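Local coordinates for protein D-mannose isomerase (PDB 5X32) that catalyses the reversible isomerization of D-mannose to D-fructose, also converts D-lyxose less efficiently, and does not accept D-glucose, at residues F279-Y283 with Y333-T339; T289-G293 with D361-A365. Residue numbers count along the deposited sequence, not the author numbering.

Contact 1 of 2, residues F279-Y283 with Y333-T339; sequences FDLAY and YYKQYLT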
loop_
_atom_site.group_PDB
_atom_site.type_symbol
_atom_site.label_atom_id
_atom_site.label_comp_id
_atom_site.label_asym_id
_atom_site.label_seq_id
_atom_site.Cartn_x
_atom_site.Cartn_y
_atom_site.Cartn_z
ATOM N N PHE A 279 -7.600 1.795 15.177
ATOM C CA PHE A 279 -6.227 2.089 15.547
ATOM C C PHE A 279 -5.961 1.757 17.015
ATOM O O PHE A 279 -4.977 1.080 17.311
ATOM C CB PHE A 279 -5.882 3.553 15.295
ATOM C CG PHE A 279 -4.439 3.879 15.550
ATOM C CD1 PHE A 279 -3.523 3.892 14.505
ATOM C CD2 PHE A 279 -3.995 4.180 16.835
ATOM C CE1 PHE A 279 -2.181 4.189 14.740
ATOM C CE2 PHE A 279 -2.665 4.460 17.080
ATOM C CZ PHE A 279 -1.754 4.470 16.031
ATOM N N ASP A 280 -6.835 2.207 17.922
ATOM C CA ASP A 280 -6.596 1.989 19.353
ATOM C C ASP A 280 -6.458 0.506 19.638
ATOM O O ASP A 280 -5.507 0.070 20.299
ATOM C CB ASP A 280 -7.727 2.567 20.206
ATOM C CG ASP A 280 -7.767 4.086 20.169
ATOM O OD1 ASP A 280 -6.726 4.699 19.814
ATOM O OD2 ASP A 280 -8.827 4.661 20.521
ATOM N N LEU A 281 -7.407 -0.259 19.111
ATOM C CA LEU A 281 -7.429 -1.702 19.296
ATOM C C LEU A 281 -6.185 -2.384 18.704
ATOM O O LEU A 281 -5.536 -3.197 19.384
ATOM C CB LEU A 281 -8.708 -2.279 18.692
ATOM C CG LEU A 281 -9.343 -3.436 19.456
ATOM C CD1 LEU A 281 -9.301 -3.183 20.947
ATOM C CD2 LEU A 281 -10.762 -3.604 19.003
ATOM N N ALA A 282 -5.874 -2.078 17.440
ATOM C CA ALA A 282 -4.727 -2.697 16.764
ATOM C C ALA A 282 -3.432 -2.378 17.488
ATOM O O ALA A 282 -2.706 -3.280 17.905
ATOM C CB ALA A 282 -4.625 -2.236 15.310
ATOM N N TYR A 283 -3.177 -1.094 17.700
ATOM C CA TYR A 283 -1.940 -0.685 18.332
ATOM C C TYR A 283 -1.822 -1.328 19.710
ATOM O O TYR A 283 -0.783 -1.913 20.040
ATOM C CB TYR A 283 -1.849 0.842 18.435
ATOM C CG TYR A 283 -0.527 1.345 19.014
ATOM C CD1 TYR A 283 -0.302 1.360 20.397
ATOM C CD2 TYR A 283 0.492 1.800 18.182
ATOM C CE1 TYR A 283 0.894 1.815 20.927
ATOM C CE2 TYR A 283 1.693 2.261 18.698
ATOM C CZ TYR A 283 1.892 2.268 20.072
ATOM O OH TYR A 283 3.085 2.717 20.597
ATOM N N TYR A 333 -2.143 10.195 20.187
ATOM C CA TYR A 333 -1.780 9.748 18.858
ATOM C C TYR A 333 -0.452 10.378 18.453
ATOM O O TYR A 333 0.381 9.717 17.848
ATOM C CB TYR A 333 -2.887 10.082 17.855
ATOM C CG TYR A 333 -4.161 9.355 18.182
ATOM C CD1 TYR A 333 -4.179 7.969 18.242
ATOM C CD2 TYR A 333 -5.340 10.045 18.488
ATOM C CE1 TYR A 333 -5.331 7.287 18.560
ATOM C CE2 TYR A 333 -6.503 9.364 18.808
ATOM C CZ TYR A 333 -6.488 7.983 18.842
ATOM O OH TYR A 333 -7.613 7.261 19.163
ATOM N N TYR A 334 -0.221 11.627 18.838
ATOM C CA TYR A 334 1.072 12.235 18.564
ATOM C C TYR A 334 2.170 11.396 19.203
ATOM O O TYR A 334 3.145 11.021 18.539
ATOM C CB TYR A 334 1.118 13.670 19.087
ATOM C CG TYR A 334 2.447 14.359 18.886
ATOM C CD1 TYR A 334 2.829 14.844 17.641
ATOM C CD2 TYR A 334 3.342 14.491 19.946
ATOM C CE1 TYR A 334 4.066 15.472 17.466
ATOM C CE2 TYR A 334 4.569 15.105 19.782
ATOM C CZ TYR A 334 4.933 15.592 18.541
ATOM O OH TYR A 334 6.157 16.203 18.384
ATOM N N LYS A 335 1.994 11.071 20.484
ATOM C CA LYS A 335 2.988 10.277 21.197
ATOM C C LYS A 335 3.225 8.930 20.529
ATOM O O LYS A 335 4.360 8.431 20.499
ATOM C CB LYS A 335 2.589 10.079 22.644
ATOM C CG LYS A 335 3.105 11.195 23.524
ATOM C CD LYS A 335 2.805 10.973 24.997
ATOM C CE LYS A 335 1.419 11.451 25.290
ATOM N NZ LYS A 335 1.349 12.856 24.801
ATOM N N GLN A 336 2.158 8.336 20.000
ATOM C CA GLN A 336 2.278 7.023 19.375
ATOM C C GLN A 336 2.987 7.100 18.026
ATOM O O GLN A 336 3.716 6.189 17.637
ATOM C CB GLN A 336 0.907 6.383 19.233
ATOM C CG GLN A 336 0.432 5.773 20.522
ATOM C CD GLN A 336 -1.031 5.423 20.494
ATOM O OE1 GLN A 336 -1.826 6.088 19.824
ATOM N NE2 GLN A 336 -1.393 4.346 21.177
ATOM N N TYR A 337 2.730 8.190 17.318
ATOM C CA TYR A 337 3.443 8.564 16.116
ATOM C C TYR A 337 4.956 8.603 16.398
ATOM O O TYR A 337 5.779 8.021 15.648
ATOM C CB TYR A 337 2.913 9.913 15.619
ATOM C CG TYR A 337 3.651 10.480 14.448
ATOM C CD1 TYR A 337 3.375 10.034 13.159
ATOM C CD2 TYR A 337 4.584 11.488 14.606
ATOM C CE1 TYR A 337 4.041 10.540 12.066
ATOM C CE2 TYR A 337 5.261 12.013 13.512
ATOM C CZ TYR A 337 4.982 11.532 12.243
ATOM O OH TYR A 337 5.636 12.037 11.139
ATOM N N LEU A 338 5.320 9.284 17.489
ATOM C CA LEU A 338 6.728 9.361 17.886
ATOM C C LEU A 338 7.283 7.987 18.255
ATOM O O LEU A 338 8.441 7.701 17.977
ATOM C CB LEU A 338 6.928 10.335 19.046
ATOM C CG LEU A 338 6.683 11.784 18.623
ATOM C CD1 LEU A 338 6.948 12.722 19.775
ATOM C CD2 LEU A 338 7.500 12.166 17.376
ATOM N N THR A 339 6.487 7.151 18.915
ATOM C CA THR A 339 6.984 5.814 19.258
ATOM C C THR A 339 7.254 4.983 18.001
ATOM O O THR A 339 8.253 4.268 17.910
ATOM C CB THR A 339 6.016 5.054 20.189
ATOM O OG1 THR A 339 4.718 5.007 19.590
ATOM C CG2 THR A 339 5.930 5.762 21.525
#

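Contact 2 of 2, residues T289-G293 with D361-A365; sequences TKKGG and DENNA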
loop_
_atom_site.group_PDB
_atom_site.type_symbol
_atom_site.label_atom_id
_atom_site.label_comp_id
_atom_site.label_asym_id
_atom_site.label_seq_id
_atom_site.Cartn_x
_atom_site.Cartn_y
_atom_site.Cartn_z
ATOM N N THR A 289 5.764 -4.067 23.872
ATOM C CA THR A 289 6.078 -3.148 24.974
ATOM C C THR A 289 7.494 -3.251 25.538
ATOM O O THR A 289 7.930 -2.359 26.271
ATOM C CB THR A 289 5.120 -3.355 26.152
ATOM O OG1 THR A 289 5.010 -4.755 26.433
ATOM C CG2 THR A 289 3.749 -2.778 25.827
ATOM N N LYS A 290 8.200 -4.334 25.213
ATOM C CA LYS A 290 9.568 -4.520 25.696
ATOM C C LYS A 290 10.632 -4.067 24.682
ATOM O O LYS A 290 11.548 -3.316 25.020
ATOM C CB LYS A 290 9.791 -5.996 26.048
ATOM C CG LYS A 290 9.058 -6.461 27.317
ATOM C CD LYS A 290 8.703 -5.290 28.255
ATOM C CE LYS A 290 7.540 -5.619 29.203
ATOM N NZ LYS A 290 6.224 -5.764 28.508
ATOM N N LYS A 291 10.480 -4.484 23.431
ATOM C CA LYS A 291 11.476 -4.199 22.416
ATOM C C LYS A 291 11.018 -3.203 21.348
ATOM O O LYS A 291 11.831 -2.778 20.500
ATOM C CB LYS A 291 11.958 -5.507 21.781
ATOM C CG LYS A 291 12.633 -6.449 22.787
ATOM C CD LYS A 291 13.135 -7.730 22.134
ATOM C CE LYS A 291 14.365 -8.275 22.854
ATOM N NZ LYS A 291 15.419 -7.230 23.047
ATOM N N GLY A 292 9.728 -2.853 21.371
ATOM C CA GLY A 292 9.173 -1.882 20.430
ATOM C C GLY A 292 8.567 -2.418 19.140
ATOM O O GLY A 292 8.795 -3.567 18.778
ATOM N N GLY A 293 7.769 -1.584 18.466
ATOM C CA GLY A 293 7.242 -1.899 17.152
ATOM C C GLY A 293 5.995 -2.767 17.183
ATOM O O GLY A 293 5.727 -3.440 18.169
ATOM N N ASP A 361 12.923 -9.980 13.226
ATOM C CA ASP A 361 12.278 -10.952 14.125
ATOM C C ASP A 361 11.830 -10.288 15.445
ATOM O O ASP A 361 12.037 -9.079 15.638
ATOM C CB ASP A 361 13.220 -12.136 14.398
ATOM C CG ASP A 361 14.494 -11.740 15.180
ATOM O OD1 ASP A 361 14.594 -10.589 15.679
ATOM O OD2 ASP A 361 15.411 -12.594 15.274
ATOM N N GLU A 362 11.250 -11.088 16.347
ATOM C CA GLU A 362 11.014 -10.703 17.757
ATOM C C GLU A 362 12.029 -9.740 18.341
ATOM O O GLU A 362 11.665 -8.753 18.976
ATOM C CB GLU A 362 10.976 -11.939 18.647
ATOM C CG GLU A 362 9.673 -12.666 18.565
ATOM C CD GLU A 362 9.633 -13.959 19.359
ATOM O OE1 GLU A 362 10.666 -14.662 19.420
ATOM O OE2 GLU A 362 8.555 -14.271 19.923
ATOM N N ASN A 363 13.302 -10.047 18.114
ATOM C CA ASN A 363 14.392 -9.384 18.805
ATOM C C ASN A 363 14.997 -8.259 17.995
ATOM O O ASN A 363 16.082 -7.779 18.307
ATOM C CB ASN A 363 15.449 -10.416 19.165
ATOM C CG ASN A 363 14.829 -11.748 19.569
ATOM O OD1 ASN A 363 14.200 -11.867 20.633
ATOM N ND2 ASN A 363 14.972 -12.750 18.702
ATOM N N ASN A 364 14.290 -7.871 16.936
ATOM C CA ASN A 364 14.702 -6.789 16.048
ATOM C C ASN A 364 15.950 -7.145 15.233
ATOM O O ASN A 364 16.677 -6.260 14.760
ATOM C CB ASN A 364 14.935 -5.502 16.850
ATOM C CG ASN A 364 13.779 -5.196 17.813
ATOM O OD1 ASN A 364 12.615 -5.481 17.516
ATOM N ND2 ASN A 364 14.102 -4.626 18.975
ATOM N N ALA A 365 16.163 -8.440 15.020
ATOM C CA ALA A 365 17.252 -8.902 14.167
ATOM C C ALA A 365 16.764 -9.102 12.744
ATOM O O ALA A 365 15.685 -9.652 12.544
ATOM C CB ALA A 365 17.812 -10.188 14.696
#

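Contact 1 of 2, residues F279-Y283 with Y333-T339
Helix segments 279-283 and 333-339 run in roughly the same direction, at 38°. Their axes stay 12.7 Å apart at closest approach, so long side chains have to bridge the gap. Y333 comes first. Its CA-to-CB bond points sideways, but the m rotamer carries the ring across. Y333 OH donates a hydrogen bond to D280 OD1 at 2.8 Å. The Y333 ring also turns its edge to the face of F279 in an offset edge-to-face pair, with centroids 5.7 Å apart and planes at 80°. One turn on, Q336 points toward 279-283, and its side-chain end touches both F279 and Y283. Q336 OE1 lies at the edge of the F279 ring, 3.3 Å from F279 CE2. Q336 NE2 sits over one face of Y283, and Q336 CG makes a CH-pi contact, 4.1 Å from the Y283 ring centroid. T339 ends the row. Y283 OH donates to T339 OG1 at 3.0 Å, while T339 OG1 itself donates to Q336 O in a very short 2.5 Å bond. The i, i+3 spacing of Y333, Q336 and T339 places all three on one helix face. Helix 311-328, between the two in sequence, packs against F279 and Y333. Such pairing of helices that run the same way belongs to the (alpha/alpha)6 barrel of the N-acylglucosamine 2-epimerase family.

Contact 2 of 2, residues T289-G293 with D361-A365
K291 and N364 make most of this surface contact between two loops. The K291 side chain starts in the m rotamer and then runs extended, with chi2 and chi3 both t, along the turn opposite. This lays K291 CD 3.6 Å from E362 O and 3.9 Å from N363 CA. N364 also has an m chi1, and its CA-to-CB bond points toward 289-293. N364 ND2 gives a weak hydrogen bond to K291 O at 3.3 Å. The CA-to-CB bond of N363 points away. The type I turn from D361 to N364 is closed by N364 N to D361 O at 2.9 Å. With chi1 at p, D361 OD1 also accepts A365 N at 2.7 Å, just beyond the turn. G292 has phi/psi of 93/163, where a CB would clash with the preceding carbonyl O. In the fold, 289-293 lies in the loop between helix 271-286 and strand 297-298. The turn follows strand 359-360. K309 NZ of strand 304-310 hydrogen-bonds to E362 O, and N364 also touches F343 and H347 of helix 331-347.

In the fold
The two contacts lie on the same side of the chain's centre. Their centres are 16 Å apart and their nearest atoms about 6 Å apart, without touching. Their segments alternate in sequence: 279-283, 289-293, 333-339, then 361-365. Helix 271-286 carries the first segment of contact 1 and leads into the first loop of contact 2. Helix 331-347 carries the second segment of contact 1 and also touches N364 of contact 2. Contact 1 thus joins short parts of the two helices. Contact 2 pairs the loop after helix 271-286 with the loop after strand 359-360, next to the three-stranded sheet of 297-298, 304-310 and 359-360. Both belong to the helical barrel domain.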